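Side-chain contacts in BF1531-like N-terminal domain-containing protein (Bacteroides fragilis, PDB 3SLR), which is of unknown function but may hydrolyse ester bonds, the part in this chain joining an FkbH-type N-terminal domain to a magnesium-binding phosphatase-like domain: residues T38-E43 with I51-A56; K88-H93 with I131-W136; E157-S162 with F168-L173; N245-V248 with G253-K256; G350-E355 with L370-T375. All coordinates share one frame; numbering follows the deposited sequence.

Contact 1: residues T38-E43 with I51-A56; sequences TAIKGE and IELWEA
The flat group where Lys-41 and Ile-51 touch is a peptide carbonyl: Lys-41 CE lies 3.3 Å from Ile-51 O. No ring takes part; the indole of Trp-54, on the strand's other side, has Ala-56 N above one face, offset toward the rim, and meets the ring of Phe-75. The contact is the second half of a beta-alpha-beta unit: helix 34-46 follows strand 22-29 and returns the chain to strand 50-55, an outer strand of the parallel sheet of the FkbH-type domain. The axes of 38-43 and 51-55 approach to 8.3 Å at 167°, so the helix runs almost antiparallel to the strand it precedes.

Two side chains of the strand face the helix. Leu-53 puts CD1 against Ile-40 CG2 at 3.7 Å, the two side chains crossing at about a right angle; the same methyl lies 4.0 Å from Lys-41 N, lodged where the side chain of Ile-40 leaves the backbone. Ile-40 also packs on Ile-211 of helix 203-217, so it touches both that helix and the strand. The aliphatic part of Lys-41 covers Ile-51: the two slide past each other in opposite directions, with Lys-41 CG 4.2 Å from Ile-51 CB. With CG anti to the backbone N (chi1 -179°), the lysine stays extended to CE and bends only at chi4 (-57°). That bend leaves Lys-41 NZ 4.1 Å from Ile-51 O, too far for a hydrogen bond.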
# COMPACT_ATOMS: atom_id res chain seq x y z
N THR A 38 -17.81 -1.42 6.61
CA THR A 38 -17.91 -2.86 6.44
C THR A 38 -16.62 -3.43 5.85
O THR A 38 -16.08 -4.42 6.34
CB THR A 38 -19.10 -3.23 5.55
OG1 THR A 38 -20.31 -2.85 6.20
CG2 THR A 38 -19.12 -4.72 5.28
N ALA A 39 -16.13 -2.78 4.80
CA ALA A 39 -14.91 -3.22 4.14
C ALA A 39 -13.71 -3.22 5.08
O ALA A 39 -12.95 -4.18 5.12
CB ALA A 39 -14.62 -2.36 2.91
N ILE A 40 -13.53 -2.14 5.83
CA ILE A 40 -12.43 -2.09 6.80
C ILE A 40 -12.54 -3.17 7.88
O ILE A 40 -11.54 -3.82 8.24
CB ILE A 40 -12.34 -0.70 7.47
CG1 ILE A 40 -11.80 0.31 6.46
CG2 ILE A 40 -11.44 -0.77 8.72
CD1 ILE A 40 -11.90 1.76 6.89
N LYS A 41 -13.75 -3.36 8.39
CA LYS A 41 -13.96 -4.34 9.45
C LYS A 41 -13.67 -5.76 8.94
O LYS A 41 -12.95 -6.52 9.58
CB LYS A 41 -15.39 -4.22 10.00
CG LYS A 41 -15.69 -5.18 11.14
CD LYS A 41 -17.04 -4.83 11.78
CE LYS A 41 -17.33 -5.74 12.96
NZ LYS A 41 -17.31 -7.17 12.56
N GLY A 42 -14.22 -6.09 7.78
CA GLY A 42 -13.98 -7.39 7.17
C GLY A 42 -12.53 -7.63 6.78
O GLY A 42 -11.99 -8.72 6.98
N GLU A 43 -11.89 -6.61 6.22
CA GLU A 43 -10.47 -6.70 5.87
C GLU A 43 -9.64 -6.98 7.13
O GLU A 43 -8.74 -7.82 7.12
CB GLU A 43 -10.00 -5.41 5.18
CG GLU A 43 -8.56 -5.46 4.69
CD GLU A 43 -8.43 -6.01 3.28
OE1 GLU A 43 -9.22 -5.60 2.40
OE2 GLU A 43 -7.53 -6.84 3.05
N ILE A 51 -12.01 -6.35 14.75
CA ILE A 51 -12.21 -4.92 14.67
C ILE A 51 -13.57 -4.48 15.20
O ILE A 51 -14.60 -4.86 14.66
CB ILE A 51 -12.12 -4.44 13.21
CG1 ILE A 51 -10.76 -4.83 12.61
CG2 ILE A 51 -12.41 -2.93 13.12
CD1 ILE A 51 -9.59 -4.18 13.31
N GLU A 52 -13.56 -3.68 16.26
CA GLU A 52 -14.78 -3.04 16.73
C GLU A 52 -14.84 -1.68 16.07
O GLU A 52 -14.06 -0.78 16.41
CB GLU A 52 -14.81 -2.91 18.26
CG GLU A 52 -16.10 -2.23 18.77
CD GLU A 52 -16.10 -1.99 20.28
OE1 GLU A 52 -17.03 -1.29 20.76
OE2 GLU A 52 -15.20 -2.49 20.97
N LEU A 53 -15.75 -1.52 15.12
CA LEU A 53 -15.75 -0.31 14.29
C LEU A 53 -16.89 0.65 14.63
O LEU A 53 -18.06 0.34 14.43
CB LEU A 53 -15.79 -0.69 12.82
CG LEU A 53 -15.27 0.40 11.88
CD1 LEU A 53 -14.49 -0.21 10.74
CD2 LEU A 53 -16.42 1.27 11.38
N TRP A 54 -16.52 1.81 15.17
CA TRP A 54 -17.49 2.88 15.43
C TRP A 54 -17.46 3.87 14.26
O TRP A 54 -16.40 4.33 13.85
CB TRP A 54 -17.18 3.61 16.73
CG TRP A 54 -18.08 4.77 17.00
CD1 TRP A 54 -19.31 4.74 17.61
CD2 TRP A 54 -17.84 6.15 16.68
NE1 TRP A 54 -19.84 6.00 17.69
CE2 TRP A 54 -18.96 6.89 17.12
CE3 TRP A 54 -16.79 6.84 16.06
CZ2 TRP A 54 -19.06 8.27 16.97
CZ3 TRP A 54 -16.88 8.22 15.91
CH2 TRP A 54 -18.01 8.91 16.36
N GLU A 55 -18.64 4.19 13.74
CA GLU A 55 -18.79 5.09 12.61
C GLU A 55 -19.48 6.35 13.11
O GLU A 55 -20.55 6.27 13.72
CB GLU A 55 -19.71 4.44 11.59
CG GLU A 55 -19.19 4.32 10.19
CD GLU A 55 -20.28 3.83 9.24
OE1 GLU A 55 -20.59 4.55 8.28
OE2 GLU A 55 -20.82 2.73 9.49
N ALA A 56 -18.87 7.50 12.85
CA ALA A 56 -19.53 8.76 13.14
C ALA A 56 -20.70 8.91 12.19
O ALA A 56 -20.69 8.34 11.09
CB ALA A 56 -18.57 9.93 12.99

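Contact 2: residues K88-H93 with I131-W136; sequences KLLEKH and IEDTIW
Apolar contact comes first: methyl CD2 of Leu-90 meets methyl CG2 of Ile-131 at 4.0 Å, the closest approach between segment 88-93 of helix 86-94 and the loop 131-136. With CG anti to its own N (chi1 -172°), Leu-90 carries CG toward the loop, where its two methyls reach different residues: CD1 lies 4.4 Å from the CB of Asp-133. No hydrogen bond crosses the contact.

Polar bonding stays within the loop. Asp-133 OD1 accepts the N-H of Ile-135 at 3.0 Å in a nearly straight bond (167°), an Asx turn that describes the bend here; the donor stands well above the carboxylate plane, 57° out of it. A second bond runs from Thr-134 OG1 to Asp-133 O at 2.7 Å.

Among ionisable groups, His-93 ND1 and Asp-133 OD2 lie 5.1 Å apart, not in contact. The imidazole is placed by other groups: its NE2 bonds to Ser-145 O and its ring meets Phe-147 edge-to-face.

Both segments belong to the FkbH-type N-terminal domain, and this is surface packing away from the metal site. Phe-147, at the start of helix 147-164, also touches both Leu-90 and Asp-133, so helix 86-94 and the loop after strand 122-126 share it as a common neighbour. Leu-89, on another side of helix 86-94, packs on helices 104-118 and 147-164.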
# COMPACT_ATOMS: atom_id res chain seq x y z
N LYS A 88 -15.62 16.85 -1.58
CA LYS A 88 -16.31 17.76 -0.66
C LYS A 88 -15.49 19.03 -0.42
O LYS A 88 -16.06 20.11 -0.23
CB LYS A 88 -16.67 17.05 0.65
CG LYS A 88 -17.70 15.93 0.48
CD LYS A 88 -19.07 16.48 0.04
CE LYS A 88 -20.04 15.34 -0.31
NZ LYS A 88 -21.42 15.85 -0.61
N LEU A 89 -14.17 18.90 -0.45
CA LEU A 89 -13.29 20.06 -0.30
C LEU A 89 -13.43 20.96 -1.53
O LEU A 89 -13.38 22.19 -1.41
CB LEU A 89 -11.83 19.62 -0.11
CG LEU A 89 -10.82 20.75 0.18
CD1 LEU A 89 -11.07 21.37 1.55
CD2 LEU A 89 -9.39 20.24 0.07
N LEU A 90 -13.59 20.35 -2.70
CA LEU A 90 -13.82 21.07 -3.95
C LEU A 90 -15.08 21.91 -3.83
O LEU A 90 -15.10 23.08 -4.22
CB LEU A 90 -13.97 20.07 -5.10
CG LEU A 90 -14.03 20.63 -6.52
CD1 LEU A 90 -12.69 21.19 -6.90
CD2 LEU A 90 -14.44 19.52 -7.50
N GLU A 91 -16.15 21.33 -3.27
CA GLU A 91 -17.36 22.10 -3.05
C GLU A 91 -17.14 23.25 -2.07
O GLU A 91 -17.57 24.38 -2.31
CB GLU A 91 -18.51 21.21 -2.58
CG GLU A 91 -19.73 22.05 -2.20
CD GLU A 91 -21.00 21.23 -2.04
OE1 GLU A 91 -20.94 20.16 -1.41
OE2 GLU A 91 -22.05 21.68 -2.52
N LYS A 92 -16.45 22.97 -0.97
CA LYS A 92 -16.15 24.00 0.02
C LYS A 92 -15.43 25.19 -0.61
O LYS A 92 -15.79 26.35 -0.40
CB LYS A 92 -15.31 23.39 1.15
CG LYS A 92 -14.97 24.33 2.29
CD LYS A 92 -14.26 23.56 3.42
CE LYS A 92 -14.05 24.41 4.65
NZ LYS A 92 -13.36 25.67 4.30
N HIS A 93 -14.41 24.87 -1.40
CA HIS A 93 -13.63 25.88 -2.11
C HIS A 93 -14.49 26.71 -3.07
O HIS A 93 -14.34 27.92 -3.16
CB HIS A 93 -12.47 25.18 -2.85
CG HIS A 93 -11.72 26.05 -3.81
ND1 HIS A 93 -12.09 26.18 -5.13
CD2 HIS A 93 -10.59 26.79 -3.65
CE1 HIS A 93 -11.23 26.98 -5.74
NE2 HIS A 93 -10.32 27.36 -4.87
N ILE A 131 -8.60 16.49 -8.06
CA ILE A 131 -9.63 16.67 -9.07
C ILE A 131 -9.28 17.97 -9.79
O ILE A 131 -9.33 19.04 -9.19
CB ILE A 131 -11.05 16.75 -8.48
CG1 ILE A 131 -11.39 15.46 -7.72
CG2 ILE A 131 -12.08 17.04 -9.58
CD1 ILE A 131 -12.64 15.57 -6.87
N GLU A 132 -8.85 17.87 -11.04
CA GLU A 132 -8.51 19.06 -11.81
C GLU A 132 -9.81 19.69 -12.32
O GLU A 132 -10.51 19.09 -13.12
CB GLU A 132 -7.58 18.72 -12.97
CG GLU A 132 -7.31 19.94 -13.84
CD GLU A 132 -6.41 19.65 -15.01
OE1 GLU A 132 -6.58 18.60 -15.67
OE2 GLU A 132 -5.52 20.48 -15.26
N ASP A 133 -10.15 20.88 -11.84
CA ASP A 133 -11.45 21.46 -12.19
C ASP A 133 -11.44 22.17 -13.55
O ASP A 133 -12.49 22.52 -14.10
CB ASP A 133 -12.00 22.36 -11.07
CG ASP A 133 -11.15 23.59 -10.81
OD1 ASP A 133 -10.22 23.89 -11.60
OD2 ASP A 133 -11.45 24.28 -9.82
N THR A 134 -10.24 22.31 -14.10
CA THR A 134 -10.00 23.03 -15.35
C THR A 134 -10.59 24.44 -15.43
O THR A 134 -10.78 24.97 -16.52
CB THR A 134 -10.46 22.24 -16.60
OG1 THR A 134 -11.89 22.24 -16.69
CG2 THR A 134 -9.92 20.80 -16.57
N ILE A 135 -10.87 25.05 -14.28
CA ILE A 135 -11.36 26.43 -14.23
C ILE A 135 -10.36 27.41 -14.86
O ILE A 135 -10.76 28.37 -15.54
CB ILE A 135 -11.67 26.82 -12.78
CG1 ILE A 135 -12.93 26.09 -12.30
CG2 ILE A 135 -11.84 28.34 -12.64
CD1 ILE A 135 -14.20 26.56 -13.00
N TRP A 136 -9.07 27.15 -14.65
CA TRP A 136 -8.00 27.95 -15.23
C TRP A 136 -7.20 27.23 -16.30
O TRP A 136 -6.27 27.79 -16.86
CB TRP A 136 -7.00 28.37 -14.14
CG TRP A 136 -7.58 29.13 -13.01
CD1 TRP A 136 -8.13 28.60 -11.87
CD2 TRP A 136 -7.67 30.55 -12.87
NE1 TRP A 136 -8.55 29.61 -11.04
CE2 TRP A 136 -8.28 30.82 -11.63
CE3 TRP A 136 -7.28 31.63 -13.68
CZ2 TRP A 136 -8.52 32.12 -11.18
CZ3 TRP A 136 -7.52 32.92 -13.22
CH2 TRP A 136 -8.13 33.15 -11.99

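Contact 3: residues E157-S162 with F168-L173; sequences ELMNIS and FFICNL
Ile-170 pushes its terminal methyl into a hollow on segment 157-162 of helix 147-164. CD1 sits 3.3 Å from Leu-158 O and 3.7 Å from Met-159 CA, with Ser-162 CB at 3.9 Å as another wall and CG of Met-159, a selenomethionine, beside the entrance at 4.1 Å. The hollow is therefore built mostly from backbone, one helical turn with its carbonyl as part of the floor. CG1 anti to the carbonyl carbon (chi1 -70°) and an extended chi2 carry the methyl out from the strand far enough to reach it.

The second bump is the ring of Phe-168, which enters a groove between Leu-158, Ile-161 and Ser-162. Ile-161 CG2 lies over one face, 4.2 Å from the ring centroid and 27° off the normal, a CH-pi contact. Ser-162 CA meets the rim atom CD2 of Phe-168 in the ring plane at 3.7 Å, while Leu-158 O stands at the same rim near CE2.

Strand 168-171 is an outermost strand of the five-stranded parallel sheet in the FkbH-type domain, and helix 147-164 is the connection that brings the chain to it; the segment axes pass 8.1 Å apart at 140°. Backbone bonds from Phe-169 and Cys-171 attach the strand to 122-126, and Phe-168 also packs on Val-112 and Cys-116 of helix 104-118.

Ser-162 turns its hydroxyl back onto its own helix, where OG donates to Met-159 O at 2.7 Å. Its CB, placed by the helix backbone, separately faces Ile-170 CD1.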
# COMPACT_ATOMS: atom_id res chain seq x y z
N GLU A 157 2.06 19.68 2.65
CA GLU A 157 2.13 19.97 4.08
C GLU A 157 1.61 18.83 4.95
O GLU A 157 2.07 18.65 6.07
CB GLU A 157 1.39 21.28 4.41
CG GLU A 157 2.02 22.51 3.77
CD GLU A 157 3.47 22.75 4.21
OE1 GLU A 157 3.94 22.11 5.18
OE2 GLU A 157 4.13 23.60 3.58
N LEU A 158 0.64 18.06 4.44
CA LEU A 158 0.18 16.88 5.16
C LEU A 158 1.33 15.92 5.39
O LEU A 158 1.43 15.30 6.45
CB LEU A 158 -0.93 16.16 4.39
CG LEU A 158 -2.35 16.67 4.57
CD1 LEU A 158 -3.25 15.93 3.59
CD2 LEU A 158 -2.81 16.47 6.02
N MSE A 159 2.21 15.79 4.40
CA MSE A 159 3.35 14.90 4.60
C MSE A 159 4.28 15.42 5.69
O MSE A 159 4.82 14.64 6.50
CB MSE A 159 4.08 14.67 3.28
CG MSE A 159 3.19 13.98 2.27
SE MSE A 159 4.21 13.32 0.73
CE MSE A 159 2.69 12.71 -0.36
N ASN A 160 4.47 16.73 5.72
CA ASN A 160 5.26 17.35 6.78
C ASN A 160 4.62 17.16 8.15
O ASN A 160 5.31 16.92 9.14
CB ASN A 160 5.52 18.83 6.48
CG ASN A 160 6.40 19.02 5.24
OD1 ASN A 160 7.21 18.15 4.91
ND2 ASN A 160 6.23 20.15 4.56
N ILE A 161 3.29 17.22 8.22
CA ILE A 161 2.61 16.91 9.48
C ILE A 161 2.91 15.47 9.92
O ILE A 161 3.18 15.22 11.10
CB ILE A 161 1.09 17.15 9.41
CG1 ILE A 161 0.80 18.65 9.30
CG2 ILE A 161 0.38 16.58 10.64
CD1 ILE A 161 -0.66 18.95 9.07
N SER A 162 2.90 14.53 8.98
CA SER A 162 3.19 13.13 9.35
C SER A 162 4.60 12.96 9.88
O SER A 162 4.87 12.05 10.66
CB SER A 162 2.92 12.16 8.19
OG SER A 162 3.93 12.23 7.20
N PHE A 168 0.46 10.31 13.75
CA PHE A 168 -0.32 10.65 12.55
C PHE A 168 0.21 9.91 11.32
O PHE A 168 1.34 10.12 10.91
CB PHE A 168 -0.26 12.15 12.30
CG PHE A 168 -1.08 12.62 11.13
CD1 PHE A 168 -2.46 12.75 11.23
CD2 PHE A 168 -0.47 12.96 9.93
CE1 PHE A 168 -3.21 13.20 10.16
CE2 PHE A 168 -1.22 13.42 8.85
CZ PHE A 168 -2.59 13.54 8.97
N PHE A 169 -0.62 9.05 10.75
CA PHE A 169 -0.26 8.32 9.54
C PHE A 169 -1.15 8.71 8.37
O PHE A 169 -2.38 8.77 8.49
CB PHE A 169 -0.40 6.82 9.77
CG PHE A 169 0.53 6.29 10.81
CD1 PHE A 169 0.23 6.45 12.16
CD2 PHE A 169 1.69 5.62 10.46
CE1 PHE A 169 1.09 5.96 13.13
CE2 PHE A 169 2.55 5.13 11.43
CZ PHE A 169 2.25 5.31 12.76
N ILE A 170 -0.53 8.95 7.22
CA ILE A 170 -1.29 9.15 6.00
C ILE A 170 -1.53 7.79 5.35
O ILE A 170 -0.67 6.89 5.40
CB ILE A 170 -0.49 10.06 5.04
CG1 ILE A 170 -0.47 11.49 5.61
CG2 ILE A 170 -1.11 10.03 3.66
CD1 ILE A 170 0.64 12.38 5.09
N CYS A 171 -2.72 7.61 4.78
CA CYS A 171 -2.94 6.55 3.81
C CYS A 171 -2.97 7.23 2.43
O CYS A 171 -3.76 8.14 2.20
CB CYS A 171 -4.25 5.83 4.08
SG CYS A 171 -4.59 4.46 2.94
N ASN A 172 -2.08 6.78 1.54
CA ASN A 172 -1.79 7.52 0.30
C ASN A 172 -2.84 7.29 -0.79
O ASN A 172 -2.53 6.78 -1.87
CB ASN A 172 -0.39 7.14 -0.20
CG ASN A 172 0.12 8.08 -1.29
OD1 ASN A 172 -0.48 9.12 -1.56
ND2 ASN A 172 1.24 7.73 -1.89
N LEU A 173 -4.07 7.69 -0.50
CA LEU A 173 -5.16 7.61 -1.47
C LEU A 173 -4.80 8.30 -2.78
O LEU A 173 -5.17 7.83 -3.87
CB LEU A 173 -6.43 8.23 -0.86
CG LEU A 173 -7.69 8.22 -1.72
CD1 LEU A 173 -8.02 6.81 -2.18
CD2 LEU A 173 -8.86 8.82 -0.93

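Contact 4: residues N245-V248 with G253-K256; sequences NIQV and GIGK
Val-248 and Gly-255 meet backbone to backbone, Val-248 CA offering its hydrogen to Gly-255 O at 3.5 Å with an angle of 149° at H. Segment 245-248 follows helix 238-241 and precedes helix 255-270, in the chain after strand 224-227, which leads into the metal-binding aspartates Asp-228 and Asp-230. That placement is consistent with the squiggle-and-flap region of HAD-type phosphatases.

Gly-255 CA comes to 3.7 Å from Gln-247 C. The side of the glycine facing 247-248 is so close that a beta carbon would crowd Val-248 N, at about 3.1 Å. The backbone of Val-248 is nearly fully extended, and its side chain leads away from the glycine to pack on Thr-259 and Gln-262, further along helix 255-270. A weak hydrogen bond also joins Gly-255 O and Thr-259 OG1.

Beside this backbone contact stand two side chains. Ile-254 has CG1 anti to its own N (chi1 -156°), which puts CG2 between N and the carbonyl carbon and turns that methyl toward Gln-247, while the end of the longer branch leads off. Gln-247 starts with CG anti to the carbonyl carbon and continues extended, and the two side chains cross at a slant. The glutamine was modelled in two conformers, and its amide contact is accordingly doubtful; in the conformer considered here, Gln-247 OE1 lies 3.2 Å from Ile-254 CG2.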
# COMPACT_ATOMS: atom_id res chain seq x y z
N ASN A 245 24.39 -13.77 -21.62
CA ASN A 245 23.22 -13.67 -22.48
C ASN A 245 21.86 -13.49 -21.80
O ASN A 245 20.83 -13.44 -22.48
CB ASN A 245 23.21 -14.85 -23.45
CG ASN A 245 24.44 -14.87 -24.35
OD1 ASN A 245 24.85 -13.83 -24.86
ND2 ASN A 245 25.04 -16.04 -24.52
N ILE A 246 21.84 -13.39 -20.47
CA ILE A 246 20.58 -13.11 -19.78
C ILE A 246 20.05 -11.74 -20.22
O ILE A 246 20.83 -10.84 -20.57
CB ILE A 246 20.75 -13.12 -18.25
CG1 ILE A 246 21.86 -12.14 -17.85
CG2 ILE A 246 21.02 -14.53 -17.77
CD1 ILE A 246 21.92 -11.84 -16.38
N GLN A 247 18.73 -11.57 -20.20
CA GLN A 247 18.12 -10.34 -20.67
C GLN A 247 18.00 -9.30 -19.56
O GLN A 247 17.15 -9.41 -18.68
CB GLN A 247 16.76 -10.63 -21.29
CG GLN A 247 16.83 -11.61 -22.45
CD GLN A 247 15.59 -12.44 -22.59
OE1 GLN A 247 14.52 -12.08 -22.09
NE2 GLN A 247 15.71 -13.59 -23.26
N VAL A 248 18.88 -8.29 -19.60
CA VAL A 248 18.90 -7.23 -18.61
C VAL A 248 19.68 -6.07 -19.22
O VAL A 248 20.65 -6.28 -19.95
CB VAL A 248 19.58 -7.70 -17.30
CG1 VAL A 248 21.06 -8.02 -17.54
CG2 VAL A 248 19.41 -6.66 -16.21
N GLY A 253 13.46 -3.60 -25.56
CA GLY A 253 13.10 -4.98 -25.32
C GLY A 253 13.01 -5.33 -23.85
O GLY A 253 13.36 -4.52 -22.99
N ILE A 254 12.59 -6.56 -23.57
CA ILE A 254 12.23 -6.97 -22.22
C ILE A 254 13.34 -6.83 -21.15
O ILE A 254 13.04 -6.70 -19.97
CB ILE A 254 11.65 -8.40 -22.21
CG1 ILE A 254 10.75 -8.59 -20.99
CG2 ILE A 254 12.76 -9.43 -22.26
CD1 ILE A 254 9.53 -7.68 -20.97
N GLY A 255 14.60 -6.84 -21.58
CA GLY A 255 15.72 -6.66 -20.66
C GLY A 255 15.61 -5.39 -19.85
O GLY A 255 16.02 -5.32 -18.68
N LYS A 256 15.05 -4.36 -20.46
CA LYS A 256 14.84 -3.10 -19.76
C LYS A 256 13.85 -3.24 -18.60
O LYS A 256 14.00 -2.60 -17.56
CB LYS A 256 14.40 -2.00 -20.74
CG LYS A 256 14.12 -0.68 -20.05
CD LYS A 256 13.76 0.42 -21.02
CE LYS A 256 12.48 0.13 -21.77
NZ LYS A 256 12.27 1.12 -22.86

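Contact 5: residues G350-E355 with L370-T375; sequences GVTVPE and LNLFET
Asn-371 ND2, set between the touching residues Leu-370 and Leu-372, is gripped by two carboxylates. One bond goes to Glu-374 OE1 at 3.0 Å, almost straight at 170°; the acceptor lies close to the amide plane of the asparagine, and the donor comes to the anti side of the carboxylate. The other goes to Asp-212 OD2 on helix 203-217. The first bond spans the type I turn from Asn-371 to Glu-374, which follows helix 363-368, and Asn-371 itself has positive phi (44°).

Both leucines point at segment 350-355. Thr-352 makes backbone bonds to Met-331 and Phe-333, so this segment runs beside strand 331-334, an outermost strand of the four-stranded parallel sheet in the HAD-like, magnesium-binding domain. Pro-354 CB meets Leu-370 CD1 at 3.6 Å and its CG meets Leu-372 CD1 at 4.1 Å, so the two methyls come to neighbouring atoms of the pyrrolidine ring. The other branch of Leu-372, CD2, reaches Thr-352 CG2 at 4.0 Å. Thr-352 points its two branches at different partners: OG1 bonds to Lys-222 NZ, while the methyl lies on the leucine. Pro-354 packs further on Val-332 and Leu-367.

No hydrogen bond crosses between the segments. The chemistry implies that their association depends on the fit of methyls against a rigid proline ring, while each segment has its directional bonds with other partners.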
# COMPACT_ATOMS: atom_id res chain seq x y z
N GLY A 350 1.95 -19.01 5.26
CA GLY A 350 2.47 -17.81 5.89
C GLY A 350 3.26 -16.97 4.91
O GLY A 350 3.20 -15.73 4.94
N VAL A 351 4.04 -17.63 4.06
CA VAL A 351 4.78 -16.91 3.03
C VAL A 351 3.80 -16.34 2.01
O VAL A 351 2.90 -17.04 1.53
CB VAL A 351 5.82 -17.81 2.34
CG1 VAL A 351 6.59 -17.03 1.29
CG2 VAL A 351 6.78 -18.38 3.37
N THR A 352 3.96 -15.05 1.71
CA THR A 352 3.14 -14.39 0.70
C THR A 352 3.74 -14.66 -0.68
O THR A 352 4.92 -14.42 -0.90
CB THR A 352 3.04 -12.88 0.98
OG1 THR A 352 2.39 -12.70 2.25
CG2 THR A 352 2.25 -12.15 -0.12
N VAL A 353 2.93 -15.20 -1.58
CA VAL A 353 3.39 -15.58 -2.90
C VAL A 353 2.55 -14.89 -3.98
O VAL A 353 1.54 -15.43 -4.42
CB VAL A 353 3.32 -17.11 -3.10
CG1 VAL A 353 3.99 -17.50 -4.41
CG2 VAL A 353 3.97 -17.84 -1.91
N PRO A 354 2.97 -13.69 -4.39
CA PRO A 354 2.19 -12.93 -5.37
C PRO A 354 1.99 -13.68 -6.68
O PRO A 354 2.91 -14.34 -7.17
CB PRO A 354 3.02 -11.67 -5.58
CG PRO A 354 3.66 -11.46 -4.25
CD PRO A 354 4.04 -12.87 -3.80
N GLU A 355 0.80 -13.56 -7.24
CA GLU A 355 0.45 -14.19 -8.51
C GLU A 355 0.96 -13.31 -9.65
O GLU A 355 0.18 -12.60 -10.29
CB GLU A 355 -1.07 -14.39 -8.59
CG GLU A 355 -1.57 -15.10 -9.84
CD GLU A 355 -1.05 -16.53 -9.95
OE1 GLU A 355 -0.75 -17.15 -8.91
OE2 GLU A 355 -0.93 -17.03 -11.08
N LEU A 370 -0.38 -4.58 -4.71
CA LEU A 370 -0.39 -5.40 -3.50
C LEU A 370 0.13 -4.70 -2.24
O LEU A 370 -0.10 -5.17 -1.12
CB LEU A 370 0.43 -6.67 -3.75
CG LEU A 370 0.02 -7.52 -4.97
CD1 LEU A 370 0.93 -8.74 -5.10
CD2 LEU A 370 -1.43 -7.93 -4.88
N ASN A 371 0.85 -3.59 -2.42
CA ASN A 371 1.45 -2.85 -1.30
C ASN A 371 2.12 -3.79 -0.29
O ASN A 371 1.75 -3.84 0.87
CB ASN A 371 0.39 -2.01 -0.59
CG ASN A 371 1.00 -0.98 0.35
OD1 ASN A 371 1.94 -0.28 -0.01
ND2 ASN A 371 0.47 -0.90 1.57
N LEU A 372 3.12 -4.53 -0.75
CA LEU A 372 3.68 -5.62 0.05
C LEU A 372 4.48 -5.16 1.25
O LEU A 372 4.62 -5.90 2.24
CB LEU A 372 4.57 -6.50 -0.84
CG LEU A 372 3.87 -7.26 -1.96
CD1 LEU A 372 4.85 -7.68 -3.05
CD2 LEU A 372 3.13 -8.46 -1.43
N PHE A 373 5.04 -3.96 1.17
CA PHE A 373 6.04 -3.53 2.14
C PHE A 373 5.67 -2.31 2.97
O PHE A 373 6.54 -1.51 3.33
CB PHE A 373 7.41 -3.38 1.46
CG PHE A 373 7.98 -4.69 0.99
CD1 PHE A 373 8.59 -5.55 1.88
CD2 PHE A 373 7.86 -5.07 -0.33
CE1 PHE A 373 9.10 -6.78 1.46
CE2 PHE A 373 8.37 -6.29 -0.77
CZ PHE A 373 8.99 -7.14 0.12
N GLU A 374 4.38 -2.17 3.29
CA GLU A 374 3.96 -1.20 4.28
C GLU A 374 4.80 -1.36 5.52
O GLU A 374 5.15 -2.49 5.89
CB GLU A 374 2.49 -1.42 4.67
CG GLU A 374 1.91 -0.28 5.49
CD GLU A 374 1.88 1.03 4.70
OE1 GLU A 374 1.23 1.08 3.63
OE2 GLU A 374 2.51 2.01 5.14
N THR A 375 5.13 -0.26 6.17
CA THR A 375 5.90 -0.35 7.40
C THR A 375 5.46 0.72 8.38
O THR A 375 4.64 1.58 8.05
CB THR A 375 7.42 -0.28 7.11
OG1 THR A 375 8.15 -0.60 8.30
CG2 THR A 375 7.81 1.10 6.61

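In the fold
Contacts 1, 2 and 3 all fall in the FkbH-type domain, and contacts 1 and 3 bear on the two outermost strands of its parallel sheet, their centres 21 Å apart. Contact 2 lies near the surface, its nearest atoms about 8 Å from contact 3; helix 147-164 supplies a segment of contact 3 and, through Phe-147, a neighbour of contact 2. Helix 203-217 touches residues of contacts 1, 3 and 5, and contact 5 comes within about 5 Å of contact 3, nearest atoms, without touching. Contact 4 is far from the FkbH-type contacts, its centre 46 Å from that of contact 1. Nearest the metal are contacts 4 and 5: Gln-247 lies about 12 Å and Pro-354 about 14 Å, by side chain, from a bound magnesium ion.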